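Local structure of probable enoyl-CoA hydratase/isomerase (Mycobacterium abscessus, 3SWX) at residues Val19-Leu24 with Thr196-Ala201. The protein probably acts on coenzyme A thioesters as an enoyl-CoA hydratase or isomerase of the crotonase superfamily. Sequence-based numbering, arbitrary orientation.
Sequences VLVIGL and TAIAIA
Val19 straddles the methyl of Ala201 with both of its branches, and across 19-24 and 196-201 these two residues have the nearest CA atoms, 6.5 Å apart. Val19 CG1 lies 3.7 Å from Ala201 CB and Val19 CG2 3.8 Å from the same methyl carbon; CG2 also comes within 3.8 Å of the carbonyl carbon Ala201 C, so the valine rests partly on the helix backbone. The small side chain of Ala201 is consistent with this close approach.

The second apolar pair sits two residues along the strand and three residues, just under one turn, earlier in the helix. Val21 CG2 touches the CG1-CD1 arm of Ile198, 4.0 Å from Ile198 CD1 and equally far from Ile198 CG1, and the two side chains cross at about a right angle. In Val21, CG1 anti to the backbone N (chi1 -176°) puts CG2 beside that N and anti to the carbonyl carbon, where it meets Ile198. Ile198 does not leave the helix directly toward the strand; its first torsion, with CG1 beside the backbone N (chi1 -68°), turns the arm to Val21.

No hydrogen bond links the two segments; the contact is purely apolar and buries 173 Å², both sides summed. Val19, Val21 and Ala201 are buried, whereas Ile198 remains partly exposed.

In the mixed sheet of the crotonase-like fold, strand 19-24 runs antiparallel to 11-16 and parallel to 56-61. Val19 and Val21 face helix 193-205 on one side, while Leu20 and Ile22 pack against helix 35-50 on the other. The helix also reaches other strands of this sheet: Ile198 touches Asp16 of 11-16, Ala201 meets Val58 of 56-61, and Ile200 packs on Ile126 and Ile128 of 126-130 and on Thr169 of a second subunit.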
loop_
_atom_site.group_PDB
_atom_site.type_symbol
_atom_site.label_atom_id
_atom_site.label_comp_id
_atom_site.label_asym_id
_atom_site.label_seq_id
_atom_site.Cartn_x
_atom_site.Cartn_y
_atom_site.Cartn_z
ATOM N N VAL B 19 -9.600 -28.780 0.049
ATOM C CA VAL B 19 -9.447 -27.714 -0.927
ATOM C C VAL B 19 -10.439 -27.877 -2.072
ATOM O O VAL B 19 -10.504 -28.943 -2.676
ATOM C CB VAL B 19 -8.013 -27.680 -1.493
ATOM C CG1 VAL B 19 -7.898 -26.646 -2.625
ATOM C CG2 VAL B 19 -7.017 -27.381 -0.392
ATOM N N LEU B 20 -11.194 -26.818 -2.366
ATOM C CA LEU B 20 -12.070 -26.773 -3.538
ATOM C C LEU B 20 -11.322 -26.209 -4.739
ATOM O O LEU B 20 -10.616 -25.195 -4.620
ATOM C CB LEU B 20 -13.277 -25.880 -3.272
ATOM C CG LEU B 20 -14.444 -25.982 -4.260
ATOM C CD1 LEU B 20 -15.099 -27.335 -4.132
ATOM C CD2 LEU B 20 -15.474 -24.888 -3.942
ATOM N N VAL B 21 -11.456 -26.869 -5.878
ATOM C CA VAL B 21 -10.792 -26.440 -7.112
ATOM C C VAL B 21 -11.866 -26.161 -8.169
ATOM O O VAL B 21 -12.560 -27.065 -8.619
ATOM C CB VAL B 21 -9.767 -27.507 -7.611
ATOM C CG1 VAL B 21 -9.012 -27.029 -8.842
ATOM C CG2 VAL B 21 -8.757 -27.859 -6.516
ATOM N N ILE B 22 -11.994 -24.894 -8.553
ATOM C CA ILE B 22 -13.020 -24.462 -9.484
ATOM C C ILE B 22 -12.351 -23.992 -10.738
ATOM O O ILE B 22 -11.475 -23.105 -10.686
ATOM C CB ILE B 22 -13.825 -23.266 -8.938
ATOM C CG1 ILE B 22 -14.469 -23.610 -7.585
ATOM C CG2 ILE B 22 -14.871 -22.787 -9.979
ATOM C CD1 ILE B 22 -14.923 -22.349 -6.788
ATOM N N GLY B 23 -12.758 -24.575 -11.866
ATOM C CA GLY B 23 -12.212 -24.206 -13.163
ATOM C C GLY B 23 -13.260 -23.517 -14.022
ATOM O O GLY B 23 -14.336 -24.072 -14.254
ATOM N N LEU B 24 -12.975 -22.288 -14.451
ATOM C CA LEU B 24 -13.810 -21.655 -15.458
ATOM C C LEU B 24 -13.750 -22.564 -16.672
ATOM O O LEU B 24 -12.666 -22.957 -17.123
ATOM C CB LEU B 24 -13.333 -20.242 -15.805
ATOM C CG LEU B 24 -13.156 -19.226 -14.656
ATOM C CD1 LEU B 24 -12.668 -17.889 -15.225
ATOM C CD2 LEU B 24 -14.452 -19.054 -13.817
ATOM N N THR B 196 0.645 -25.065 -8.263
ATOM C CA THR B 196 1.310 -24.252 -7.252
ATOM C C THR B 196 0.258 -23.673 -6.322
ATOM O O THR B 196 0.437 -23.707 -5.095
ATOM C CB THR B 196 2.213 -23.153 -7.868
ATOM O OG1 THR B 196 3.217 -23.776 -8.675
ATOM C CG2 THR B 196 2.907 -22.302 -6.786
ATOM N N ALA B 197 -0.855 -23.204 -6.886
ATOM C CA ALA B 197 -1.932 -22.643 -6.070
ATOM C C ALA B 197 -2.568 -23.692 -5.132
ATOM O O ALA B 197 -2.856 -23.386 -3.981
ATOM C CB ALA B 197 -3.004 -21.982 -6.961
ATOM N N ILE B 198 -2.753 -24.925 -5.606
ATOM C CA ILE B 198 -3.314 -26.007 -4.764
ATOM C C ILE B 198 -2.320 -26.381 -3.658
ATOM O O ILE B 198 -2.716 -26.613 -2.520
ATOM C CB ILE B 198 -3.691 -27.253 -5.593
ATOM C CG1 ILE B 198 -4.870 -26.965 -6.520
ATOM C CG2 ILE B 198 -4.029 -28.488 -4.695
ATOM C CD1 ILE B 198 -4.982 -27.967 -7.687
ATOM N N ALA B 199 -1.023 -26.432 -3.963
ATOM C CA ALA B 199 -0.063 -26.757 -2.904
ATOM C C ALA B 199 -0.186 -25.716 -1.769
ATOM O O ALA B 199 -0.205 -26.074 -0.576
ATOM C CB ALA B 199 1.387 -26.851 -3.445
ATOM N N ILE B 200 -0.302 -24.435 -2.135
ATOM C CA ILE B 200 -0.410 -23.376 -1.133
ATOM C C ILE B 200 -1.726 -23.471 -0.364
ATOM O O ILE B 200 -1.766 -23.247 0.845
ATOM C CB ILE B 200 -0.250 -21.953 -1.746
ATOM C CG1 ILE B 200 1.149 -21.781 -2.357
ATOM C CG2 ILE B 200 -0.461 -20.894 -0.647
ATOM C CD1 ILE B 200 1.259 -20.650 -3.393
ATOM N N ALA B 201 -2.795 -23.763 -1.091
ATOM C CA ALA B 201 -4.108 -24.020 -0.508
ATOM C C ALA B 201 -4.046 -25.160 0.516
ATOM O O ALA B 201 -4.634 -25.066 1.579
ATOM C CB ALA B 201 -5.108 -24.368 -1.637
#